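Local coordinates for protein internalin (Listeria monocytogenes serotype 4b, PDB 4FMZ) that is an internalin of the leucine-rich-repeat family that probably takes part in adhesion of the bacterium to host cells and in their invasion, at residues N297-E302 and L316-N321; M269-S274 and S291-N296. One frame throughout, in Å; residues are numbered along the deposited sequence.

Contact 1. Residues N297-E302 and L316-N321. With EDO (1,2-ethanediol), chain G.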
loop_
_atom_site.group_PDB
_atom_site.type_symbol
_atom_site.label_atom_id
_atom_site.label_comp_id
_atom_site.label_asym_id
_atom_site.label_seq_id
_atom_site.Cartn_x
_atom_site.Cartn_y
_atom_site.Cartn_z
ATOM N N ASN A 297 -6.313 19.079 -20.430
ATOM C CA ASN A 297 -5.835 20.323 -19.838
ATOM C C ASN A 297 -6.261 21.440 -20.777
ATOM O O ASN A 297 -7.180 21.222 -21.564
ATOM C CB ASN A 297 -4.321 20.261 -19.571
ATOM C CG ASN A 297 -4.036 19.639 -18.240
ATOM O OD1 ASN A 297 -4.335 20.232 -17.205
ATOM N ND2 ASN A 297 -3.516 18.407 -18.229
ATOM N N GLN A 298 -5.621 22.607 -20.720
ATOM C CA GLN A 298 -6.014 23.739 -21.550
ATOM C C GLN A 298 -4.822 24.234 -22.395
ATOM O O GLN A 298 -4.651 25.441 -22.600
ATOM C CB GLN A 298 -6.597 24.854 -20.655
ATOM C CG GLN A 298 -7.865 24.399 -19.910
ATOM C CD GLN A 298 -8.503 25.444 -19.038
ATOM O OE1 GLN A 298 -8.478 26.641 -19.336
ATOM N NE2 GLN A 298 -9.190 24.995 -18.001
ATOM N N LEU A 299 -4.040 23.288 -22.938
ATOM C CA LEU A 299 -2.864 23.597 -23.760
ATOM C C LEU A 299 -3.229 23.872 -25.218
ATOM O O LEU A 299 -4.227 23.358 -25.715
ATOM C CB LEU A 299 -1.828 22.463 -23.699
ATOM C CG LEU A 299 -1.311 22.054 -22.309
ATOM C CD1 LEU A 299 -0.491 20.796 -22.414
ATOM C CD2 LEU A 299 -0.489 23.180 -21.645
ATOM N N GLY A 300 -2.376 24.629 -25.890
ATOM C CA GLY A 300 -2.542 24.987 -27.291
ATOM C C GLY A 300 -1.277 24.799 -28.095
ATOM O O GLY A 300 -0.285 24.280 -27.590
ATOM N N ASN A 301 -1.290 25.268 -29.337
ATOM C CA ASN A 301 -0.173 25.132 -30.277
ATOM C C ASN A 301 1.125 25.767 -29.781
ATOM O O ASN A 301 2.188 25.209 -30.034
ATOM C CB ASN A 301 -0.567 25.716 -31.627
ATOM C CG ASN A 301 -1.699 24.941 -32.264
ATOM O OD1 ASN A 301 -1.969 23.780 -31.922
ATOM N ND2 ASN A 301 -2.383 25.561 -33.213
ATOM N N GLU A 302 1.039 26.914 -29.075
ATOM C CA GLU A 302 2.191 27.642 -28.541
ATOM C C GLU A 302 2.914 26.869 -27.423
ATOM O O GLU A 302 4.023 27.248 -27.042
ATOM C CB GLU A 302 1.759 29.033 -28.020
ATOM C CG GLU A 302 0.910 29.013 -26.748
ATOM C CD GLU A 302 -0.571 28.693 -26.857
ATOM O OE1 GLU A 302 -1.054 28.357 -27.966
ATOM O OE2 GLU A 302 -1.255 28.785 -25.814
ATOM N N LEU A 316 3.861 10.087 -24.088
ATOM C CA LEU A 316 3.335 11.447 -24.084
ATOM C C LEU A 316 1.840 11.453 -24.359
ATOM O O LEU A 316 1.401 11.047 -25.439
ATOM C CB LEU A 316 4.083 12.332 -25.095
ATOM C CG LEU A 316 3.564 13.760 -25.285
ATOM C CD1 LEU A 316 3.760 14.623 -24.012
ATOM C CD2 LEU A 316 4.205 14.390 -26.471
ATOM N N PHE A 317 1.064 11.892 -23.367
ATOM C CA PHE A 317 -0.385 12.017 -23.513
ATOM C C PHE A 317 -0.753 13.492 -23.622
ATOM O O PHE A 317 -0.332 14.311 -22.793
ATOM C CB PHE A 317 -1.140 11.332 -22.365
ATOM C CG PHE A 317 -1.310 9.825 -22.486
ATOM C CD1 PHE A 317 -0.311 9.030 -23.054
ATOM C CD2 PHE A 317 -2.433 9.196 -21.968
ATOM C CE1 PHE A 317 -0.469 7.637 -23.167
ATOM C CE2 PHE A 317 -2.573 7.801 -22.045
ATOM C CZ PHE A 317 -1.584 7.030 -22.631
ATOM N N LEU A 318 -1.492 13.842 -24.685
ATOM C CA LEU A 318 -1.889 15.225 -24.942
ATOM C C LEU A 318 -3.313 15.350 -25.454
ATOM O O LEU A 318 -3.711 16.457 -25.789
ATOM C CB LEU A 318 -0.944 15.871 -25.973
ATOM C CG LEU A 318 0.428 16.306 -25.500
ATOM C CD1 LEU A 318 1.296 16.649 -26.665
ATOM C CD2 LEU A 318 0.341 17.484 -24.538
ATOM N N SER A 319 -4.083 14.251 -25.536
ATOM C CA SER A 319 -5.437 14.333 -26.101
ATOM C C SER A 319 -6.350 15.271 -25.309
ATOM O O SER A 319 -6.148 15.482 -24.123
ATOM C CB SER A 319 -6.073 12.952 -26.205
ATOM O OG SER A 319 -6.430 12.409 -24.945
ATOM N N GLN A 320 -7.332 15.860 -26.006
ATOM C CA GLN A 320 -8.385 16.725 -25.469
ATOM C C GLN A 320 -7.856 17.970 -24.713
ATOM O O GLN A 320 -8.244 18.280 -23.576
ATOM C CB GLN A 320 -9.396 15.927 -24.631
ATOM C CG GLN A 320 -10.107 14.847 -25.485
ATOM C CD GLN A 320 -11.393 14.339 -24.884
ATOM O OE1 GLN A 320 -11.508 14.135 -23.675
ATOM N NE2 GLN A 320 -12.361 14.023 -25.734
ATOM N N ASN A 321 -6.987 18.696 -25.409
ATOM C CA ASN A 321 -6.499 20.038 -25.085
ATOM C C ASN A 321 -7.108 20.910 -26.197
ATOM O O ASN A 321 -8.219 20.592 -26.635
ATOM C CB ASN A 321 -4.960 20.067 -25.056
ATOM C CG ASN A 321 -4.393 19.569 -23.758
ATOM O OD1 ASN A 321 -4.380 20.282 -22.766
ATOM N ND2 ASN A 321 -3.892 18.346 -23.740
HETATM C C1 EDO G . -2.968 16.429 -29.101
HETATM O O1 EDO G . -4.043 16.972 -28.339
HETATM C C2 EDO G . -3.364 16.493 -30.581
HETATM O O2 EDO G . -4.639 15.881 -30.715
#
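The CA atoms of Q298 and N321 come within 5.1 Å, the nearest such pair, where 297-302, a loop that enters a 3-10 turn at N301, passes the end of 316-321, which leaves its short strand after F317. No backbone-to-backbone hydrogen bond joins the two segments; the side chain of N321 bridges them. Its OD1 accepts a hydrogen bond from L299 N at 3.0 Å, nearly straight (166°), with the donor tilted from the carbonyl plane. A weak second bond reaches the same oxygen from N297 N at 3.3 Å. The amide's ND2 donates to L318 O at 2.8 Å, the acceptor lying in the amide plane, and also to L294 O of the preceding coil. This is the asparagine ladder of a leucine-rich-repeat solenoid, in which each amide ties the turn of its own coil to the backbone of the preceding coil. N297 is the preceding rung, its OD1 bound to I277 N. With CG anti to its carbonyl carbon (chi1 -56°), L299 lies alongside N321, and its CD1 meets L318 CD2 at 4.0 Å, the two leucines crossing at about a right angle. L318 O also accepts from O1 of an ethanediol, probably from the crystallisation liquor.

Contact 2. Residues M269-S274 and S291-N296. With EDO (1,2-ethanediol), chain H.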
loop_
_atom_site.group_PDB
_atom_site.type_symbol
_atom_site.label_atom_id
_atom_site.label_comp_id
_atom_site.label_asym_id
_atom_site.label_seq_id
_atom_site.Cartn_x
_atom_site.Cartn_y
_atom_site.Cartn_z
HETATM N N MSE A 269 8.674 10.698 -14.216
HETATM C CA MSE A 269 7.253 10.512 -14.490
HETATM C C MSE A 269 6.470 11.709 -13.982
HETATM O O MSE A 269 6.556 12.075 -12.809
HETATM C CB MSE A 269 6.741 9.190 -13.860
HETATM C CG MSE A 269 5.259 9.224 -13.387
HETATM SE SE MSE A 269 3.989 9.295 -14.801
HETATM C CE MSE A 269 3.130 7.531 -14.572
ATOM N N LEU A 270 5.704 12.325 -14.877
ATOM C CA LEU A 270 4.855 13.428 -14.468
ATOM C C LEU A 270 3.460 13.220 -15.028
ATOM O O LEU A 270 3.270 13.321 -16.235
ATOM C CB LEU A 270 5.419 14.807 -14.873
ATOM C CG LEU A 270 4.558 16.011 -14.489
ATOM C CD1 LEU A 270 4.379 16.121 -12.955
ATOM C CD2 LEU A 270 5.150 17.300 -15.040
ATOM N N ASN A 271 2.486 12.946 -14.149
ATOM C CA ASN A 271 1.104 12.794 -14.588
ATOM C C ASN A 271 0.261 13.914 -13.991
ATOM O O ASN A 271 -0.057 13.893 -12.803
ATOM C CB ASN A 271 0.533 11.399 -14.237
ATOM C CG ASN A 271 -0.885 11.170 -14.728
ATOM O OD1 ASN A 271 -1.602 12.090 -15.171
ATOM N ND2 ASN A 271 -1.332 9.931 -14.640
ATOM N N VAL A 272 -0.131 14.877 -14.845
ATOM C CA VAL A 272 -0.975 16.002 -14.467
ATOM C C VAL A 272 -2.200 16.065 -15.417
ATOM O O VAL A 272 -2.762 17.130 -15.630
ATOM C CB VAL A 272 -0.200 17.359 -14.403
ATOM C CG1 VAL A 272 0.693 17.437 -13.167
ATOM C CG2 VAL A 272 0.612 17.603 -15.669
ATOM N N GLY A 273 -2.611 14.909 -15.941
ATOM C CA GLY A 273 -3.779 14.792 -16.808
ATOM C C GLY A 273 -5.043 15.159 -16.051
ATOM O O GLY A 273 -5.101 14.972 -14.834
ATOM N N SER A 274 -6.053 15.728 -16.748
ATOM C CA SER A 274 -7.339 16.112 -16.139
ATOM C C SER A 274 -7.165 17.186 -15.029
ATOM O O SER A 274 -7.554 17.017 -13.862
ATOM C CB SER A 274 -8.088 14.877 -15.617
ATOM O OG SER A 274 -8.369 14.001 -16.697
ATOM N N SER A 291 8.038 9.964 -19.101
ATOM C CA SER A 291 6.590 9.835 -19.244
ATOM C C SER A 291 5.927 11.100 -18.779
ATOM O O SER A 291 6.168 11.566 -17.654
ATOM C CB SER A 291 6.071 8.635 -18.458
ATOM O OG SER A 291 6.836 7.478 -18.753
ATOM N N LEU A 292 5.098 11.665 -19.658
ATOM C CA LEU A 292 4.417 12.926 -19.397
ATOM C C LEU A 292 2.972 12.828 -19.808
ATOM O O LEU A 292 2.676 12.559 -20.973
ATOM C CB LEU A 292 5.141 14.065 -20.148
ATOM C CG LEU A 292 4.572 15.488 -20.087
ATOM C CD1 LEU A 292 4.519 16.020 -18.650
ATOM C CD2 LEU A 292 5.420 16.409 -20.908
ATOM N N PHE A 293 2.063 13.036 -18.847
ATOM C CA PHE A 293 0.621 12.969 -19.107
ATOM C C PHE A 293 0.017 14.362 -18.916
ATOM O O PHE A 293 -0.077 14.865 -17.789
ATOM C CB PHE A 293 -0.051 11.921 -18.209
ATOM C CG PHE A 293 0.507 10.524 -18.400
ATOM C CD1 PHE A 293 1.595 10.083 -17.657
ATOM C CD2 PHE A 293 -0.023 9.672 -19.358
ATOM C CE1 PHE A 293 2.133 8.809 -17.859
ATOM C CE2 PHE A 293 0.519 8.395 -19.563
ATOM C CZ PHE A 293 1.583 7.967 -18.805
ATOM N N LEU A 294 -0.347 14.996 -20.041
ATOM C CA LEU A 294 -0.895 16.347 -20.088
ATOM C C LEU A 294 -2.270 16.403 -20.764
ATOM O O LEU A 294 -2.760 17.493 -21.042
ATOM C CB LEU A 294 0.088 17.291 -20.812
ATOM C CG LEU A 294 1.222 17.869 -19.951
ATOM C CD1 LEU A 294 2.308 18.453 -20.825
ATOM C CD2 LEU A 294 0.709 18.941 -19.004
ATOM N N ASN A 295 -2.895 15.239 -21.015
ATOM C CA ASN A 295 -4.232 15.122 -21.616
ATOM C C ASN A 295 -5.264 15.840 -20.741
ATOM O O ASN A 295 -5.065 15.933 -19.531
ATOM C CB ASN A 295 -4.619 13.631 -21.760
ATOM C CG ASN A 295 -4.509 12.880 -20.451
ATOM O OD1 ASN A 295 -3.404 12.595 -19.965
ATOM N ND2 ASN A 295 -5.640 12.687 -19.784
ATOM N N ASN A 296 -6.367 16.325 -21.346
ATOM C CA ASN A 296 -7.479 16.976 -20.630
ATOM C C ASN A 296 -7.016 18.168 -19.772
ATOM O O ASN A 296 -7.271 18.253 -18.569
ATOM C CB ASN A 296 -8.250 15.942 -19.798
ATOM C CG ASN A 296 -8.864 14.896 -20.686
ATOM O OD1 ASN A 296 -8.269 13.857 -20.939
ATOM N ND2 ASN A 296 -9.998 15.201 -21.290
HETATM C C1 EDO H . -6.365 11.450 -15.696
HETATM O O1 EDO H . -6.382 12.076 -16.972
HETATM C C2 EDO H . -4.922 11.444 -15.147
HETATM O O2 EDO H . -4.058 11.041 -16.192
#
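The selenium of M269, present as selenomethionine, lies at the rim of the F293 ring, 3.6 Å from CE1 and 81° off the ring normal. This is an edge-on Met-aromatic contact, and the methyl CE also reaches CE1. The bends of the M269 chain at chi2 and chi3 bring its end to the phenyl group. N271 approaches the same residue from its own strand: its OD1 is 3.4 Å from F293 CB, its CB lies obliquely to the ring near CD1, and amide and ring planes stand 39° apart. M269, N271, S291 and F293 share one face of two parallel strands, 269-271 and 291-293, whose axes run 4.7 Å apart. L270 N to S291 O, F293 N to L270 O and V272 N to F293 O are the hydrogen bonds that set this register, and S274 N to N295 O continues it beyond the strands.

These are adjacent parallel strands of the array lining the concave side of the leucine-rich-repeat solenoid, with the leucines turned into its core. L270 and L292, each with CG anti to the backbone N (chi1 179° in L270), lie side by side and meet through CD2 and CD1 at 3.9 Å. V272 and L294 repeat the pairing, CG2 to CD2 at 3.6 Å.

Past the strand, N271 OD1 accepts from G273 N at 3.1 Å, closing an Asx turn, and takes a second hydrogen bond from O2 of an ethanediol. O1 of that molecule is 2.8 Å from S274 OG, to which it is hydrogen-bonded, and accepts from N295 ND2. The diol thus spans polar groups of both segments. N295 ND2 donates as well to N296 OD1, while N296 ND2 is paired with Q320 OE1 of the next coil.

Contacts 1 and 2 lie near the C-terminal end of the solenoid, their centres 10 Å apart, and share the coil that holds 291-302: S291-N296 of contact 2 runs directly into N297-E302 of contact 1. Strand 291-293 pairs with 269-271 within contact 2 and with 315-317, whose segment belongs to contact 1. Two backbone approaches join them, L294 N to F317 O at 2.8 Å and N296 N to S319 O at 2.9 Å, both probable hydrogen bonds. On the strand face the rings of F293 and F317 meet edge-to-face, with F293 CD2 3.4 Å from F317 CG. N297 of contact 1 reaches back through ND2 to V272 O and L294 O. Ethanediol is bound at both contacts.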